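Local coordinates for uncharacterized protein lp_1913 (Lactobacillus plantarum, PDB 3FLH) that is of unknown function but carries a rhodanese-like domain, a fold used by sulfurtransferases and Cdc25-type phosphatases, at residues S14-H19 and A100-G105; K32-D37 and K72-Y77. All blocks are in the same frame, centred on the assembly; numbering follows the deposited sequence.

Contact 1: S14-H19 and A100-G105; sequences SLYIDH and AYELAG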
loop_
_atom_site.group_PDB
_atom_site.type_symbol
_atom_site.label_atom_id
_atom_site.label_comp_id
_atom_site.label_asym_id
_atom_site.label_seq_id
_atom_site.Cartn_x
_atom_site.Cartn_y
_atom_site.Cartn_z
ATOM N N SER B 14 -12.796 2.480 1.659
ATOM C CA SER B 14 -13.486 3.493 2.466
ATOM C C SER B 14 -12.498 4.303 3.299
ATOM O O SER B 14 -12.868 5.301 3.919
ATOM C CB SER B 14 -14.506 2.843 3.408
ATOM O OG SER B 14 -13.861 2.167 4.470
ATOM N N LEU B 15 -11.244 3.864 3.322
ATOM C CA LEU B 15 -10.202 4.549 4.083
ATOM C C LEU B 15 -9.590 5.684 3.275
ATOM O O LEU B 15 -8.969 6.586 3.836
ATOM C CB LEU B 15 -9.089 3.569 4.461
ATOM C CG LEU B 15 -9.453 2.356 5.316
ATOM C CD1 LEU B 15 -8.252 1.433 5.391
ATOM C CD2 LEU B 15 -9.891 2.807 6.711
ATOM N N TYR B 16 -9.773 5.640 1.958
ATOM C CA TYR B 16 -9.193 6.648 1.079
ATOM C C TYR B 16 -10.167 7.639 0.462
ATOM O O TYR B 16 -11.376 7.411 0.414
ATOM C CB TYR B 16 -8.427 5.979 -0.071
ATOM C CG TYR B 16 -7.231 5.150 0.334
ATOM C CD1 TYR B 16 -7.386 3.851 0.817
ATOM C CD2 TYR B 16 -5.937 5.658 0.207
ATOM C CE1 TYR B 16 -6.279 3.073 1.157
ATOM C CE2 TYR B 16 -4.822 4.891 0.545
ATOM C CZ TYR B 16 -5.001 3.599 1.018
ATOM O OH TYR B 16 -3.904 2.832 1.354
ATOM N N ILE B 17 -9.609 8.749 -0.012
ATOM C CA ILE B 17 -10.382 9.784 -0.679
ATOM C C ILE B 17 -9.631 10.124 -1.968
ATOM O O ILE B 17 -8.399 10.210 -1.982
ATOM C CB ILE B 17 -10.562 11.038 0.219
ATOM C CG1 ILE B 17 -11.551 12.006 -0.438
ATOM C CG2 ILE B 17 -9.225 11.711 0.473
ATOM C CD1 ILE B 17 -11.929 13.194 0.448
ATOM N N ASP B 18 -10.385 10.280 -3.052
ATOM C CA ASP B 18 -9.824 10.576 -4.364
ATOM C C ASP B 18 -9.293 12.005 -4.446
ATOM O O ASP B 18 -9.881 12.931 -3.887
ATOM C CB ASP B 18 -10.896 10.346 -5.440
ATOM C CG ASP B 18 -10.322 10.290 -6.839
ATOM O OD1 ASP B 18 -9.851 11.333 -7.339
ATOM O OD2 ASP B 18 -10.339 9.193 -7.443
ATOM N N HIS B 19 -8.179 12.178 -5.149
ATOM C CA HIS B 19 -7.569 13.491 -5.290
ATOM C C HIS B 19 -8.509 14.457 -6.014
ATOM O O HIS B 19 -8.474 15.665 -5.786
ATOM C CB HIS B 19 -6.231 13.367 -6.033
ATOM C CG HIS B 19 -6.370 13.116 -7.503
ATOM N ND1 HIS B 19 -6.846 14.069 -8.379
ATOM C CD2 HIS B 19 -6.083 12.026 -8.254
ATOM C CE1 HIS B 19 -6.844 13.580 -9.605
ATOM N NE2 HIS B 19 -6.386 12.341 -9.558
ATOM N N ALA B 100 -12.108 11.128 8.821
ATOM C CA ALA B 100 -10.880 11.321 8.060
ATOM C C ALA B 100 -10.681 10.274 6.982
ATOM O O ALA B 100 -11.371 9.261 6.942
ATOM C CB ALA B 100 -9.680 11.343 8.991
ATOM N N TYR B 101 -9.731 10.547 6.099
ATOM C CA TYR B 101 -9.407 9.660 4.993
ATOM C C TYR B 101 -7.943 9.884 4.642
ATOM O O TYR B 101 -7.371 10.924 4.966
ATOM C CB TYR B 101 -10.262 10.006 3.763
ATOM C CG TYR B 101 -11.754 9.827 3.945
ATOM C CD1 TYR B 101 -12.346 8.567 3.822
ATOM C CD2 TYR B 101 -12.573 10.913 4.269
ATOM C CE1 TYR B 101 -13.716 8.388 4.020
ATOM C CE2 TYR B 101 -13.945 10.745 4.470
ATOM C CZ TYR B 101 -14.508 9.479 4.347
ATOM O OH TYR B 101 -15.852 9.300 4.582
ATOM N N GLU B 102 -7.339 8.903 3.984
ATOM C CA GLU B 102 -5.963 9.035 3.547
ATOM C C GLU B 102 -6.060 9.471 2.080
ATOM O O GLU B 102 -6.949 9.008 1.362
ATOM C CB GLU B 102 -5.229 7.698 3.638
ATOM C CG GLU B 102 -3.739 7.877 3.504
ATOM C CD GLU B 102 -2.952 6.583 3.544
ATOM O OE1 GLU B 102 -3.250 5.714 4.393
ATOM O OE2 GLU B 102 -2.018 6.457 2.726
ATOM N N LEU B 103 -5.178 10.366 1.640
ATOM C CA LEU B 103 -5.191 10.824 0.248
ATOM C C LEU B 103 -4.632 9.735 -0.669
ATOM O O LEU B 103 -3.498 9.305 -0.489
ATOM C CB LEU B 103 -4.338 12.096 0.078
ATOM C CG LEU B 103 -4.053 12.574 -1.361
ATOM C CD1 LEU B 103 -5.364 13.000 -2.020
ATOM C CD2 LEU B 103 -3.074 13.762 -1.355
ATOM N N ALA B 104 -5.424 9.290 -1.646
ATOM C CA ALA B 104 -4.974 8.264 -2.591
ATOM C C ALA B 104 -3.832 8.841 -3.426
ATOM O O ALA B 104 -3.957 9.938 -3.966
ATOM C CB ALA B 104 -6.125 7.852 -3.505
ATOM N N GLY B 105 -2.725 8.112 -3.537
ATOM C CA GLY B 105 -1.605 8.611 -4.318
ATOM C C GLY B 105 -0.577 9.364 -3.490
ATOM O O GLY B 105 0.580 9.492 -3.893
HETATM O O HOH W 1 -11.886 6.485 6.480
HETATM O O HOH W 2 -6.052 10.034 -5.874
#
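The ring of Tyr101 takes a backbone oxygen at its edge: Ser14 O lies in the ring plane, 3.2 Å from Tyr101 CE1. Where the same side chain leaves its backbone, the branched carbon of Ile17 closes in, Ile17 CB standing 3.7 Å from Tyr101 CB, and the two side chains cross at about a right angle. CG of Tyr101 sits anti to the carbonyl carbon (chi1 -63°), and CD1 and CE1 of the ring lie near Ser14 O. The second ring, that of Tyr16, lies alongside Glu102 and points the same way; its CE2 comes 3.9 Å from Glu102 OE2, with ring and carboxylate planes 43° apart, a contact of van der Waals kind. Ala104 approaches the same ring obliquely through CA. The hydroxyl of Tyr16 is engaged beyond the two segments, by Tyr12 and Lys87. On the other face of the sheet, CD1 of Leu103 packs against CB of His19.

Three backbone bonds join the segments in parallel fashion. Glu102 N donates to Leu15 O (2.8 Å), in the plane of that carbonyl; Ile17 N reaches Glu102 O (3.0 Å), tilted 20° from its plane; and Ala104 N closes the series on Ile17 O (3.1 Å). A water bridges each end, one between Ser14 O and Ala100 O, the other from His19 N to Ala104 O.

Asp18, at the N-cap of helix 19-27, bonds His20 N through OD1 just after the pairing ends. The chemistry is thus that of a short edge strand: main-chain bonds set the register, waters extend the polar linkage past both ends, and Tyr16 and Glu102 pack on one face of the sheet and Ile17 and Leu103 on the other, with Tyr101 beside Ile17.

Contact 2: K32-D37 and K72-Y77; sequences KYVVLD and KTYVVY
Tyr77 OH meets Asp37 OD2 at 2.6 Å, a hydrogen bond of weak geometry in which the phenol donates, and both atoms have further partners: Arg39 forms a salt bridge to the carboxylate oxygen, while the amide of Ile50 bonds the phenol. CG of Tyr77 lies between its backbone N and carbonyl carbon (chi1 74°). Asp37 CA sits over one face of the ring in a CH-pi contact, 4.0 Å from the centroid, and Val35 CG1 touches the edge in plane, 3.3 Å from Tyr77 CE2. A leucine in place of Tyr77 would probably leave Asp37 OD2 with one partner fewer and the Ile50 amide without its oxygen.

On the opposite face, Tyr74 runs alongside Val34, its CE1 3.5 Å from Val34 CB, and CD1 of Leu36 packs on the same ring obliquely. Val34 CG2 meets the aliphatic chain of Lys72 at about a right angle. Tyr33, back on the Tyr77 face, lies beside Thr73, whose CG2 reaches the ring edge 3.6 Å from Tyr33 CD1.

The backbones pair residue for residue from Tyr33-Thr73 to Asp37-Tyr77, widening at the last pair. Val34 N bonds Thr73 O, Val75 N bonds Val34 O, and Leu36 N donates almost straight to Val75 O (2.7 Å, 175° at the hydrogen); the end bonds, Thr73 N to Lys32 O and Tyr77 N to Leu36 O, are weak.

Strands 33-37 and 73-77, 28° apart in direction, are interior neighbours of a parallel sheet, 73-77 its middle strand, as expected for the alpha/beta core of a rhodanese-like domain.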
loop_
_atom_site.group_PDB
_atom_site.type_symbol
_atom_site.label_atom_id
_atom_site.label_comp_id
_atom_site.label_asym_id
_atom_site.label_seq_id
_atom_site.Cartn_x
_atom_site.Cartn_y
_atom_site.Cartn_z
ATOM N N LYS B 32 -14.826 21.748 2.806
ATOM C CA LYS B 32 -15.318 20.529 3.430
ATOM C C LYS B 32 -14.159 19.659 3.921
ATOM O O LYS B 32 -14.334 18.824 4.806
ATOM C CB LYS B 32 -16.175 19.740 2.435
ATOM C CG LYS B 32 -16.979 18.600 3.054
ATOM C CD LYS B 32 -17.470 17.611 1.994
ATOM C CE LYS B 32 -18.415 18.256 0.978
ATOM N NZ LYS B 32 -19.720 18.689 1.573
ATOM N N TYR B 33 -12.972 19.865 3.356
ATOM C CA TYR B 33 -11.805 19.074 3.740
ATOM C C TYR B 33 -10.617 19.918 4.209
ATOM O O TYR B 33 -10.399 21.031 3.732
ATOM C CB TYR B 33 -11.362 18.198 2.560
ATOM C CG TYR B 33 -12.447 17.297 2.019
ATOM C CD1 TYR B 33 -12.989 16.279 2.804
ATOM C CD2 TYR B 33 -12.950 17.473 0.730
ATOM C CE1 TYR B 33 -14.012 15.458 2.323
ATOM C CE2 TYR B 33 -13.972 16.657 0.239
ATOM C CZ TYR B 33 -14.497 15.650 1.045
ATOM O OH TYR B 33 -15.507 14.840 0.569
ATOM N N VAL B 34 -9.864 19.371 5.158
ATOM C CA VAL B 34 -8.662 20.010 5.683
ATOM C C VAL B 34 -7.573 18.963 5.477
ATOM O O VAL B 34 -7.679 17.842 5.974
ATOM C CB VAL B 34 -8.783 20.341 7.192
ATOM C CG1 VAL B 34 -7.453 20.898 7.718
ATOM C CG2 VAL B 34 -9.900 21.355 7.413
ATOM N N VAL B 35 -6.547 19.331 4.722
ATOM C CA VAL B 35 -5.441 18.437 4.406
ATOM C C VAL B 35 -4.335 18.543 5.462
ATOM O O VAL B 35 -3.913 19.649 5.820
ATOM C CB VAL B 35 -4.846 18.789 3.004
ATOM C CG1 VAL B 35 -3.699 17.851 2.655
ATOM C CG2 VAL B 35 -5.932 18.702 1.938
ATOM N N LEU B 36 -3.885 17.391 5.957
ATOM C CA LEU B 36 -2.825 17.315 6.963
ATOM C C LEU B 36 -1.614 16.603 6.399
ATOM O O LEU B 36 -1.705 15.444 5.980
ATOM C CB LEU B 36 -3.291 16.541 8.200
ATOM C CG LEU B 36 -4.586 16.986 8.874
ATOM C CD1 LEU B 36 -4.857 16.094 10.089
ATOM C CD2 LEU B 36 -4.470 18.454 9.297
ATOM N N ASP B 37 -0.480 17.296 6.391
ATOM C CA ASP B 37 0.775 16.734 5.894
ATOM C C ASP B 37 1.398 16.042 7.105
ATOM O O ASP B 37 1.924 16.708 7.991
ATOM C CB ASP B 37 1.694 17.864 5.407
ATOM C CG ASP B 37 2.916 17.359 4.682
ATOM O OD1 ASP B 37 3.543 16.383 5.154
ATOM O OD2 ASP B 37 3.266 17.942 3.623
ATOM N N LYS B 72 -14.897 19.434 10.608
ATOM C CA LYS B 72 -14.181 19.273 9.347
ATOM C C LYS B 72 -13.772 17.824 9.074
ATOM O O LYS B 72 -13.656 17.015 9.994
ATOM C CB LYS B 72 -12.925 20.148 9.353
ATOM C CG LYS B 72 -13.187 21.641 9.463
ATOM C CD LYS B 72 -13.777 22.196 8.174
ATOM C CE LYS B 72 -13.937 23.714 8.246
ATOM N NZ LYS B 72 -14.398 24.276 6.953
ATOM N N THR B 73 -13.563 17.501 7.803
ATOM C CA THR B 73 -13.120 16.164 7.440
ATOM C C THR B 73 -11.646 16.295 7.092
ATOM O O THR B 73 -11.257 17.137 6.281
ATOM C CB THR B 73 -13.909 15.601 6.240
ATOM O OG1 THR B 73 -15.271 15.394 6.630
ATOM C CG2 THR B 73 -13.323 14.267 5.784
ATOM N N TYR B 74 -10.818 15.468 7.720
ATOM C CA TYR B 74 -9.382 15.528 7.491
ATOM C C TYR B 74 -8.851 14.508 6.503
ATOM O O TYR B 74 -9.313 13.372 6.457
ATOM C CB TYR B 74 -8.679 15.402 8.839
ATOM C CG TYR B 74 -9.001 16.585 9.718
ATOM C CD1 TYR B 74 -8.273 17.772 9.611
ATOM C CD2 TYR B 74 -10.102 16.561 10.574
ATOM C CE1 TYR B 74 -8.640 18.906 10.330
ATOM C CE2 TYR B 74 -10.477 17.691 11.294
ATOM C CZ TYR B 74 -9.742 18.857 11.164
ATOM O OH TYR B 74 -10.108 19.975 11.864
ATOM N N VAL B 75 -7.884 14.940 5.700
ATOM C CA VAL B 75 -7.243 14.086 4.704
ATOM C C VAL B 75 -5.750 14.092 5.028
ATOM O O VAL B 75 -5.108 15.140 5.012
ATOM C CB VAL B 75 -7.467 14.630 3.263
ATOM C CG1 VAL B 75 -6.806 13.717 2.240
ATOM C CG2 VAL B 75 -8.967 14.739 2.976
ATOM N N VAL B 76 -5.199 12.923 5.329
ATOM C CA VAL B 76 -3.786 12.831 5.668
ATOM C C VAL B 76 -2.969 12.267 4.508
ATOM O O VAL B 76 -3.511 11.592 3.638
ATOM C CB VAL B 76 -3.570 11.916 6.906
ATOM C CG1 VAL B 76 -4.327 12.459 8.106
ATOM C CG2 VAL B 76 -4.038 10.505 6.589
ATOM N N TYR B 77 -1.668 12.555 4.495
ATOM C CA TYR B 77 -0.788 12.029 3.457
ATOM C C TYR B 77 0.680 12.059 3.867
ATOM O O TYR B 77 1.122 12.947 4.598
ATOM C CB TYR B 77 -0.969 12.805 2.141
ATOM C CG TYR B 77 -0.369 14.199 2.136
ATOM C CD1 TYR B 77 1.004 14.395 1.927
ATOM C CD2 TYR B 77 -1.177 15.324 2.320
ATOM C CE1 TYR B 77 1.548 15.676 1.898
ATOM C CE2 TYR B 77 -0.642 16.609 2.291
ATOM C CZ TYR B 77 0.711 16.776 2.078
ATOM O OH TYR B 77 1.226 18.042 2.012
HETATM O O HOH W 3 -16.380 18.603 6.491
#

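Overall arrangement
From the N terminus, helix 3-13 leads into the first half of contact 1, whose partner, 100-105, lies late in the chain, so that this pairing closes a long loop of 80 residues. Contact 2 falls wholly within that loop and closes a shorter one of 34 residues, holding strand 54-55 and helix 58-64; the two nest without crossing. Strands 99-103 and 73-77 are sheet neighbours, and Leu103 N to Val76 O and Tyr101 N to Tyr74 O, each 2.9 Å, probably bond them. Ile17 CD1 also packs on Tyr33 CE1 at 3.6 Å. Together the contacts illustrate how one parallel sheet joins distant parts of a chain.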